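Local coordinates for protein diacylglycerol O-acyltransferase (Marinobacter hydrocarbonoclasticus, PDB 6CHJ) that probably transfers the acyl group of an acyl-CoA to a diacylglycerol, making triacylglycerol and CoA, and belongs to a family that also forms wax esters, at residues H362-Q372 with I403-N411; V40-K50 with D77-E85. All coordinates share one frame; numbering follows the deposited sequence.

Contact 1 of 2, residues H362-Q372 with I403-N411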
loop_
_atom_site.group_PDB
_atom_site.type_symbol
_atom_site.label_atom_id
_atom_site.label_comp_id
_atom_site.label_asym_id
_atom_site.label_seq_id
_atom_site.Cartn_x
_atom_site.Cartn_y
_atom_site.Cartn_z
ATOM N N HIS B 362 0.879 -28.202 -3.819
ATOM C CA HIS B 362 -0.384 -27.682 -4.334
ATOM C C HIS B 362 -0.494 -26.169 -4.127
ATOM O O HIS B 362 -0.942 -25.462 -5.035
ATOM C CB HIS B 362 -1.581 -28.371 -3.698
ATOM C CG HIS B 362 -2.885 -27.864 -4.232
ATOM N ND1 HIS B 362 -3.126 -27.734 -5.585
ATOM C CD2 HIS B 362 -4.001 -27.417 -3.603
ATOM C CE1 HIS B 362 -4.341 -27.247 -5.768
ATOM N NE2 HIS B 362 -4.893 -27.047 -4.581
ATOM N N LEU B 363 -0.135 -25.672 -2.928
ATOM C CA LEU B 363 -0.115 -24.227 -2.666
ATOM C C LEU B 363 0.702 -23.480 -3.716
ATOM O O LEU B 363 0.225 -22.504 -4.309
ATOM C CB LEU B 363 0.447 -23.946 -1.270
ATOM C CG LEU B 363 -0.555 -24.436 -0.227
ATOM C CD1 LEU B 363 0.049 -24.528 1.154
ATOM C CD2 LEU B 363 -1.773 -23.523 -0.240
ATOM N N LEU B 364 1.919 -23.974 -3.991
ATOM C CA LEU B 364 2.831 -23.301 -4.908
ATOM C C LEU B 364 2.326 -23.327 -6.345
ATOM O O LEU B 364 2.590 -22.394 -7.118
ATOM C CB LEU B 364 4.214 -23.954 -4.833
ATOM C CG LEU B 364 5.110 -23.506 -3.674
ATOM C CD1 LEU B 364 6.295 -24.453 -3.515
ATOM C CD2 LEU B 364 5.586 -22.054 -3.873
ATOM N N THR B 365 1.630 -24.391 -6.740
ATOM C CA THR B 365 1.362 -24.576 -8.160
ATOM C C THR B 365 -0.106 -24.586 -8.539
ATOM O O THR B 365 -0.423 -24.233 -9.682
ATOM C CB THR B 365 2.010 -25.871 -8.678
ATOM O OG1 THR B 365 1.241 -27.010 -8.256
ATOM C CG2 THR B 365 3.479 -25.986 -8.210
ATOM N N GLY B 366 -1.011 -24.952 -7.624
ATOM C CA GLY B 366 -2.400 -25.122 -8.000
ATOM C C GLY B 366 -2.645 -26.277 -8.952
ATOM O O GLY B 366 -3.704 -26.328 -9.583
ATOM N N LEU B 367 -1.700 -27.218 -9.070
ATOM C CA LEU B 367 -1.808 -28.336 -10.006
ATOM C C LEU B 367 -2.137 -29.665 -9.338
ATOM O O LEU B 367 -2.047 -30.704 -10.002
ATOM C CB LEU B 367 -0.516 -28.490 -10.809
ATOM C CG LEU B 367 -0.286 -27.356 -11.795
ATOM C CD1 LEU B 367 0.949 -27.634 -12.647
ATOM C CD2 LEU B 367 -1.539 -27.175 -12.642
ATOM N N ALA B 368 -2.517 -29.661 -8.044
ATOM C CA ALA B 368 -2.803 -30.885 -7.305
ATOM C C ALA B 368 -3.944 -30.709 -6.280
ATOM O O ALA B 368 -3.745 -30.923 -5.073
ATOM C CB ALA B 368 -1.509 -31.369 -6.632
ATOM N N PRO B 369 -5.165 -30.381 -6.738
ATOM C CA PRO B 369 -6.272 -30.096 -5.804
ATOM C C PRO B 369 -6.535 -31.184 -4.775
ATOM O O PRO B 369 -6.912 -30.889 -3.628
ATOM C CB PRO B 369 -7.476 -29.923 -6.745
ATOM C CG PRO B 369 -7.075 -30.562 -8.039
ATOM C CD PRO B 369 -5.605 -30.300 -8.145
ATOM N N LYS B 370 -6.365 -32.445 -5.164
ATOM C CA LYS B 370 -6.540 -33.539 -4.226
ATOM C C LYS B 370 -5.540 -33.479 -3.073
ATOM O O LYS B 370 -5.754 -34.140 -2.052
ATOM C CB LYS B 370 -6.409 -34.875 -4.955
ATOM C CG LYS B 370 -7.687 -35.374 -5.629
ATOM C CD LYS B 370 -7.397 -36.636 -6.483
ATOM C CE LYS B 370 -8.362 -37.777 -6.172
ATOM N NZ LYS B 370 -7.779 -39.148 -6.404
ATOM N N TRP B 371 -4.454 -32.720 -3.207
ATOM C CA TRP B 371 -3.439 -32.620 -2.160
ATOM C C TRP B 371 -3.648 -31.409 -1.242
ATOM O O TRP B 371 -2.779 -31.134 -0.411
ATOM C CB TRP B 371 -2.016 -32.580 -2.773
ATOM C CG TRP B 371 -1.538 -33.918 -3.360
ATOM C CD1 TRP B 371 -2.136 -35.142 -3.201
ATOM C CD2 TRP B 371 -0.383 -34.150 -4.202
ATOM N NE1 TRP B 371 -1.441 -36.101 -3.889
ATOM C CE2 TRP B 371 -0.363 -35.528 -4.513
ATOM C CE3 TRP B 371 0.626 -33.331 -4.722
ATOM C CZ2 TRP B 371 0.630 -36.106 -5.317
ATOM C CZ3 TRP B 371 1.616 -33.914 -5.526
ATOM C CH2 TRP B 371 1.606 -35.286 -5.807
ATOM N N GLN B 372 -4.775 -30.690 -1.373
ATOM C CA GLN B 372 -4.987 -29.467 -0.595
ATOM C C GLN B 372 -4.717 -29.684 0.897
ATOM O O GLN B 372 -4.079 -28.843 1.539
ATOM C CB GLN B 372 -6.409 -28.938 -0.823
ATOM C CG GLN B 372 -6.824 -27.777 0.097
ATOM C CD GLN B 372 -6.241 -26.441 -0.327
ATOM O OE1 GLN B 372 -6.288 -26.077 -1.505
ATOM N NE2 GLN B 372 -5.670 -25.709 0.632
ATOM N N ILE B 403 -1.347 -13.825 7.323
ATOM C CA ILE B 403 -1.026 -13.884 5.899
ATOM C C ILE B 403 -2.018 -14.815 5.204
ATOM O O ILE B 403 -2.150 -15.984 5.588
ATOM C CB ILE B 403 0.412 -14.385 5.674
ATOM C CG1 ILE B 403 1.457 -13.446 6.284
ATOM C CG2 ILE B 403 0.685 -14.637 4.198
ATOM C CD1 ILE B 403 2.801 -14.162 6.525
ATOM N N ASP B 404 -2.689 -14.306 4.176
ATOM C CA ASP B 404 -3.352 -15.093 3.147
ATOM C C ASP B 404 -2.388 -15.459 2.009
ATOM O O ASP B 404 -1.400 -14.762 1.732
ATOM C CB ASP B 404 -4.525 -14.337 2.544
ATOM C CG ASP B 404 -5.569 -13.989 3.550
ATOM O OD1 ASP B 404 -5.854 -14.826 4.439
ATOM O OD2 ASP B 404 -6.128 -12.881 3.432
ATOM N N MET B 405 -2.737 -16.543 1.314
ATOM C CA MET B 405 -2.007 -17.064 0.169
ATOM C C MET B 405 -3.007 -17.492 -0.895
ATOM O O MET B 405 -4.172 -17.780 -0.590
ATOM C CB MET B 405 -1.174 -18.300 0.540
ATOM C CG MET B 405 0.180 -18.015 1.091
ATOM S SD MET B 405 1.046 -19.573 1.252
ATOM C CE MET B 405 0.960 -20.157 -0.464
ATOM N N ASP B 406 -2.529 -17.557 -2.151
ATOM C CA ASP B 406 -3.199 -18.345 -3.181
ATOM C C ASP B 406 -3.581 -19.706 -2.608
ATOM O O ASP B 406 -2.728 -20.422 -2.077
ATOM C CB ASP B 406 -2.271 -18.557 -4.388
ATOM C CG ASP B 406 -2.339 -17.437 -5.428
ATOM O OD1 ASP B 406 -3.231 -16.564 -5.378
ATOM O OD2 ASP B 406 -1.476 -17.446 -6.324
ATOM N N ARG B 407 -4.867 -20.051 -2.709
ATOM C CA ARG B 407 -5.475 -21.298 -2.230
ATOM C C ARG B 407 -5.528 -21.408 -0.704
ATOM O O ARG B 407 -5.869 -22.482 -0.180
ATOM C CB ARG B 407 -4.802 -22.548 -2.840
ATOM C CG ARG B 407 -5.201 -22.774 -4.321
ATOM C CD ARG B 407 -4.168 -23.580 -5.149
ATOM N NE ARG B 407 -2.827 -22.980 -5.268
ATOM C CZ ARG B 407 -2.422 -22.181 -6.260
ATOM N NH1 ARG B 407 -1.178 -21.736 -6.279
ATOM N NH2 ARG B 407 -3.252 -21.832 -7.230
ATOM N N LEU B 408 -5.223 -20.311 0.037
ATOM C CA LEU B 408 -5.604 -20.138 1.452
ATOM C C LEU B 408 -6.148 -18.708 1.609
ATOM O O LEU B 408 -5.519 -17.831 2.200
ATOM C CB LEU B 408 -4.435 -20.392 2.413
ATOM C CG LEU B 408 -3.921 -21.826 2.486
ATOM C CD1 LEU B 408 -2.531 -21.912 3.148
ATOM C CD2 LEU B 408 -4.945 -22.706 3.216
ATOM N N ALA B 409 -7.363 -18.470 1.098
ATOM C CA ALA B 409 -7.924 -17.122 1.132
ATOM C C ALA B 409 -8.099 -16.603 2.556
ATOM O O ALA B 409 -8.018 -15.387 2.776
ATOM C CB ALA B 409 -9.257 -17.083 0.388
ATOM N N LEU B 410 -8.295 -17.497 3.536
ATOM C CA LEU B 410 -8.663 -17.117 4.893
ATOM C C LEU B 410 -7.639 -17.641 5.886
ATOM O O LEU B 410 -7.244 -18.810 5.825
ATOM C CB LEU B 410 -10.053 -17.646 5.254
ATOM C CG LEU B 410 -10.649 -17.333 6.639
ATOM C CD1 LEU B 410 -10.850 -15.835 6.906
ATOM C CD2 LEU B 410 -11.974 -18.046 6.808
ATOM N N ASN B 411 -7.205 -16.777 6.796
ATOM C CA ASN B 411 -6.309 -17.177 7.867
ATOM C C ASN B 411 -6.905 -16.701 9.185
ATOM O O ASN B 411 -7.115 -15.495 9.380
ATOM C CB ASN B 411 -4.907 -16.609 7.653
ATOM C CG ASN B 411 -3.897 -17.226 8.586
ATOM O OD1 ASN B 411 -4.070 -17.198 9.799
ATOM N ND2 ASN B 411 -2.850 -17.817 8.028
#

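Contact 2 of 2, residues V40-K50 with D77-E85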
loop_
_atom_site.group_PDB
_atom_site.type_symbol
_atom_site.label_atom_id
_atom_site.label_comp_id
_atom_site.label_asym_id
_atom_site.label_seq_id
_atom_site.Cartn_x
_atom_site.Cartn_y
_atom_site.Cartn_z
ATOM N N VAL B 40 -4.008 12.150 21.327
ATOM C CA VAL B 40 -3.290 11.345 20.344
ATOM C C VAL B 40 -2.354 12.233 19.527
ATOM O O VAL B 40 -1.169 11.910 19.356
ATOM C CB VAL B 40 -4.258 10.536 19.459
ATOM C CG1 VAL B 40 -3.492 9.506 18.655
ATOM C CG2 VAL B 40 -5.289 9.810 20.335
ATOM N N ALA B 41 -2.843 13.400 19.081
ATOM C CA ALA B 41 -1.966 14.319 18.354
ATOM C C ALA B 41 -0.735 14.683 19.181
ATOM O O ALA B 41 0.387 14.723 18.651
ATOM C CB ALA B 41 -2.738 15.563 17.930
ATOM N N GLN B 42 -0.915 14.899 20.495
ATOM C CA GLN B 42 0.231 15.070 21.393
ATOM C C GLN B 42 1.160 13.863 21.339
ATOM O O GLN B 42 2.389 14.014 21.331
ATOM C CB GLN B 42 -0.240 15.285 22.837
ATOM C CG GLN B 42 -1.191 16.441 23.045
ATOM C CD GLN B 42 -0.920 17.254 24.301
ATOM O OE1 GLN B 42 -1.224 16.828 25.425
ATOM N NE2 GLN B 42 -0.359 18.445 24.111
ATOM N N LEU B 43 0.585 12.650 21.333
ATOM C CA LEU B 43 1.403 11.437 21.336
ATOM C C LEU B 43 2.213 11.314 20.050
ATOM O O LEU B 43 3.407 10.964 20.074
ATOM C CB LEU B 43 0.519 10.202 21.530
ATOM C CG LEU B 43 1.233 8.852 21.385
ATOM C CD1 LEU B 43 2.483 8.811 22.245
ATOM C CD2 LEU B 43 0.294 7.673 21.723
ATOM N N ALA B 44 1.565 11.559 18.906
ATOM C CA ALA B 44 2.277 11.439 17.641
ATOM C C ALA B 44 3.491 12.348 17.635
ATOM O O ALA B 44 4.569 11.955 17.176
ATOM C CB ALA B 44 1.344 11.763 16.475
ATOM N N ASP B 45 3.353 13.542 18.223
ATOM C CA ASP B 45 4.435 14.520 18.185
ATOM C C ASP B 45 5.689 14.005 18.884
ATOM O O ASP B 45 6.801 14.178 18.374
ATOM C CB ASP B 45 3.955 15.833 18.791
ATOM C CG ASP B 45 3.148 16.650 17.806
ATOM O OD1 ASP B 45 3.556 16.677 16.619
ATOM O OD2 ASP B 45 2.101 17.232 18.205
ATOM N N GLN B 46 5.543 13.346 20.037
ATOM C CA GLN B 46 6.741 12.888 20.732
ATOM C C GLN B 46 7.254 11.560 20.202
ATOM O O GLN B 46 8.437 11.257 20.377
ATOM C CB GLN B 46 6.506 12.806 22.251
ATOM C CG GLN B 46 7.828 12.921 23.073
ATOM C CD GLN B 46 8.378 14.366 23.194
ATOM O OE1 GLN B 46 8.464 15.108 22.202
ATOM N NE2 GLN B 46 8.783 14.747 24.408
ATOM N N LEU B 47 6.407 10.764 19.543
ATOM C CA LEU B 47 6.921 9.554 18.912
ATOM C C LEU B 47 7.791 9.908 17.716
ATOM O O LEU B 47 8.812 9.250 17.467
ATOM C CB LEU B 47 5.767 8.626 18.507
ATOM C CG LEU B 47 5.175 7.768 19.644
ATOM C CD1 LEU B 47 3.802 7.180 19.282
ATOM C CD2 LEU B 47 6.142 6.690 20.100
ATOM N N ARG B 48 7.413 10.961 16.974
ATOM C CA ARG B 48 8.236 11.423 15.857
ATOM C C ARG B 48 9.629 11.804 16.329
ATOM O O ARG B 48 10.616 11.590 15.618
ATOM C CB ARG B 48 7.578 12.615 15.175
ATOM C CG ARG B 48 6.347 12.267 14.390
ATOM C CD ARG B 48 6.033 13.394 13.442
ATOM N NE ARG B 48 4.624 13.768 13.455
ATOM C CZ ARG B 48 3.724 13.248 12.628
ATOM N NH1 ARG B 48 4.102 12.325 11.749
ATOM N NH2 ARG B 48 2.455 13.648 12.682
ATOM N N GLN B 49 9.721 12.365 17.534
ATOM C CA GLN B 49 11.013 12.722 18.107
ATOM C C GLN B 49 11.885 11.491 18.301
ATOM O O GLN B 49 13.044 11.466 17.875
ATOM C CB GLN B 49 10.808 13.453 19.436
ATOM C CG GLN B 49 10.408 14.893 19.267
ATOM C CD GLN B 49 11.274 15.561 18.235
ATOM O OE1 GLN B 49 10.821 15.883 17.133
ATOM N NE2 GLN B 49 12.547 15.748 18.571
ATOM N N LYS B 50 11.331 10.454 18.931
ATOM C CA LYS B 50 12.084 9.253 19.268
ATOM C C LYS B 50 12.719 8.631 18.027
ATOM O O LYS B 50 12.056 7.913 17.271
ATOM C CB LYS B 50 11.171 8.264 19.981
ATOM C CG LYS B 50 10.370 8.916 21.100
ATOM C CD LYS B 50 10.293 8.028 22.334
ATOM C CE LYS B 50 11.693 7.683 22.841
ATOM N NZ LYS B 50 11.684 6.809 24.055
ATOM N N ASP B 77 14.639 6.690 7.846
ATOM C CA ASP B 77 13.764 7.859 7.828
ATOM C C ASP B 77 12.527 7.527 8.666
ATOM O O ASP B 77 11.586 6.881 8.179
ATOM C CB ASP B 77 13.440 8.201 6.376
ATOM C CG ASP B 77 12.425 9.324 6.222
ATOM O OD1 ASP B 77 11.717 9.679 7.183
ATOM O OD2 ASP B 77 12.320 9.839 5.085
ATOM N N LEU B 78 12.523 7.992 9.923
ATOM C CA LEU B 78 11.483 7.543 10.842
ATOM C C LEU B 78 10.105 7.962 10.370
ATOM O O LEU B 78 9.115 7.303 10.704
ATOM C CB LEU B 78 11.734 8.033 12.288
ATOM C CG LEU B 78 10.627 7.566 13.248
ATOM C CD1 LEU B 78 10.798 6.080 13.514
ATOM C CD2 LEU B 78 10.584 8.324 14.554
ATOM N N GLU B 79 9.997 9.034 9.599
ATOM C CA GLU B 79 8.653 9.385 9.165
ATOM C C GLU B 79 8.208 8.571 7.959
ATOM O O GLU B 79 7.042 8.683 7.536
ATOM C CB GLU B 79 8.534 10.880 8.874
ATOM C CG GLU B 79 7.104 11.437 9.052
ATOM C CD GLU B 79 6.297 10.848 10.243
ATOM O OE1 GLU B 79 6.887 10.429 11.276
ATOM O OE2 GLU B 79 5.041 10.835 10.148
ATOM N N HIS B 80 9.100 7.744 7.408
ATOM C CA HIS B 80 8.610 6.688 6.532
ATOM C C HIS B 80 7.994 5.538 7.328
ATOM O O HIS B 80 6.931 5.031 6.957
ATOM C CB HIS B 80 9.729 6.152 5.637
ATOM C CG HIS B 80 9.313 4.971 4.829
ATOM N ND1 HIS B 80 8.559 5.089 3.677
ATOM C CD2 HIS B 80 9.498 3.645 5.032
ATOM C CE1 HIS B 80 8.312 3.879 3.202
ATOM N NE2 HIS B 80 8.865 2.988 4.007
ATOM N N HIS B 81 8.643 5.108 8.420
ATOM C CA HIS B 81 8.178 3.930 9.150
ATOM C C HIS B 81 7.062 4.252 10.153
ATOM O O HIS B 81 6.194 3.408 10.399
ATOM C CB HIS B 81 9.358 3.260 9.865
ATOM C CG HIS B 81 10.448 2.793 8.948
ATOM N ND1 HIS B 81 11.439 3.630 8.477
ATOM C CD2 HIS B 81 10.720 1.568 8.438
ATOM C CE1 HIS B 81 12.267 2.942 7.708
ATOM N NE2 HIS B 81 11.855 1.689 7.668
ATOM N N PHE B 82 7.050 5.447 10.733
ATOM C CA PHE B 82 6.037 5.837 11.709
ATOM C C PHE B 82 5.028 6.785 11.079
ATOM O O PHE B 82 5.414 7.774 10.452
ATOM C CB PHE B 82 6.670 6.502 12.928
ATOM C CG PHE B 82 5.664 7.079 13.870
ATOM C CD1 PHE B 82 4.684 6.266 14.428
ATOM C CD2 PHE B 82 5.680 8.430 14.189
ATOM C CE1 PHE B 82 3.743 6.785 15.293
ATOM C CE2 PHE B 82 4.754 8.962 15.053
ATOM C CZ PHE B 82 3.773 8.137 15.607
ATOM N N ARG B 83 3.736 6.509 11.269
ATOM C CA ARG B 83 2.708 7.257 10.562
ATOM C C ARG B 83 1.551 7.578 11.486
ATOM O O ARG B 83 1.117 6.738 12.282
ATOM C CB ARG B 83 2.201 6.488 9.340
ATOM C CG ARG B 83 3.317 6.227 8.363
ATOM C CD ARG B 83 2.846 5.837 7.011
ATOM N NE ARG B 83 3.963 5.244 6.279
ATOM C CZ ARG B 83 3.816 4.430 5.246
ATOM N NH1 ARG B 83 2.597 4.125 4.831
ATOM N NH2 ARG B 83 4.876 3.913 4.638
ATOM N N PHE B 84 1.053 8.797 11.351
ATOM C CA PHE B 84 -0.044 9.333 12.129
ATOM C C PHE B 84 -1.213 9.488 11.171
ATOM O O PHE B 84 -1.136 10.265 10.210
ATOM C CB PHE B 84 0.356 10.666 12.763
ATOM C CG PHE B 84 -0.680 11.256 13.688
ATOM C CD1 PHE B 84 -1.604 10.448 14.344
ATOM C CD2 PHE B 84 -0.719 12.631 13.907
ATOM C CE1 PHE B 84 -2.553 11.000 15.190
ATOM C CE2 PHE B 84 -1.663 13.199 14.763
ATOM C CZ PHE B 84 -2.581 12.382 15.407
ATOM N N GLU B 85 -2.285 8.733 11.418
ATOM C CA GLU B 85 -3.439 8.712 10.538
ATOM C C GLU B 85 -4.693 8.791 11.391
ATOM O O GLU B 85 -4.645 8.700 12.623
ATOM C CB GLU B 85 -3.457 7.446 9.655
ATOM C CG GLU B 85 -2.529 7.496 8.441
ATOM C CD GLU B 85 -1.635 6.256 8.330
ATOM O OE1 GLU B 85 -1.697 5.387 9.224
ATOM O OE2 GLU B 85 -0.865 6.155 7.351
#

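Contact 1 of 2, residues H362-Q372 with I403-N411
The C-terminal end of helix 345-365 meets a type II beta turn, Met405 to Leu408, and Arg407 of that turn reaches across to the carbonyl of Leu363 in the last turn of the helix. Its NH1 donates to Leu363 O at 2.5 Å, nearly straight at 170°, with the acceptor in the guanidinium plane and the donor tilted out of the carbonyl plane. NE adds a weak bond to the same oxygen. A bend in the arginine chain (chi3 -61°) turns the guanidinium so that NH1 and NE both point at Leu363 O, and its positive charge would probably suit the partial negative charge of that carbonyl and the helix end. Gly366 leaves the helix with positive phi and lies against one guanidinium face, N 3.4 Å from Arg407 CZ; a beta carbon there would run into NH2. Asp406 CB lies over the rim of the opposite face. Lower on the chain, Arg407 CD sits over a face of the His362 ring, 3.9 Å from its centroid, a CH-pi contact, while Ala368 N donates to ND1 of that ring.

All this belongs to the C-terminal domain, where the turn leads into strand 410-417 of a mixed sheet. Beside the arginine, Leu363 packs at two points: CB meets Met405 CE at 3.9 Å, and the CD2 branch touches Leu408 CD1 at 3.8 Å, the two leucines crossing at about a right angle. From the far end of the first segment, Gln372 NE2 gives Arg407 O a weak bond of 3.3 Å; that amide also binds Phe374 O, and Asn232 ND2 is a further partner of Arg407 O.

Contact 2 of 2, residues V40-K50 with D77-E85
Val40 and Phe84 meet where helix 39-49 lies against strand 82-86, an outermost strand of a mixed six-stranded sheet in the catalytic domain, a domain related to the CoA-dependent acyltransferases. The axes of residues 40-49 and 82-85 run nearly antiparallel, at 165°, and approach to 9.3 Å. Val40 starts the contact by laying CG1 against Phe84 CE1, 3.9 Å away. One residue on, the backbone of Ala41 takes over, its CA 3.6 Å from Phe84 CZ. Ala44 then sets its methyl over a face of the same ring, CB 3.5 Å from the centroid, a CH-pi contact. Phe84 lies under the helix in this way because its CG is turned opposite the backbone nitrogen (chi1 -175°). Replacing it with an alanine would probably open a gap under the Ala44 methyl and leave Val40 CG1 without its aromatic neighbour. Thr89 of the second subunit packs on both Ala41 and Phe84.

Ala44 O already touches the edge of Phe82, and Leu47 carries the contact fully onto that ring: its CB is 3.6 Å from Phe82 CZ, the two side chains crossing at about a right angle, and Trp165 meets the Phe82 ring as well. Arg48 comes to both rings at their edges, with CG beside Phe82 and NH2 beside Phe84 CD2. Its NH1 is modelled in a salt bridge with Glu79 OE2, but the two atoms are too close for their positions to be trusted. Where the helix runs out, the CD2 methyl of Leu78 comes up against the carbonyl oxygens of Leu47, Arg48 and Lys50, 3.1 Å from Lys50 O.

Overall arrangement
Contact 2 closes long before contact 1 opens along the chain, and the two lie on opposite sides of the chain's centre, about 38 Å between centres and about 18 Å between nearest atoms. Each belongs to its own mixed sheet: contact 2 covers strand 82-86 in the catalytic domain, while contact 1 runs into the start of strand 410-417 in the C-terminal domain. The chain joining the two segments of contact 1 ties these halves together, since it supplies strand 376-380 to the C-terminal sheet and then strands 389-390 and 393-401 to the sheet of contact 2. Only contact 2 is touched by the second subunit, so it borders the dimer interface.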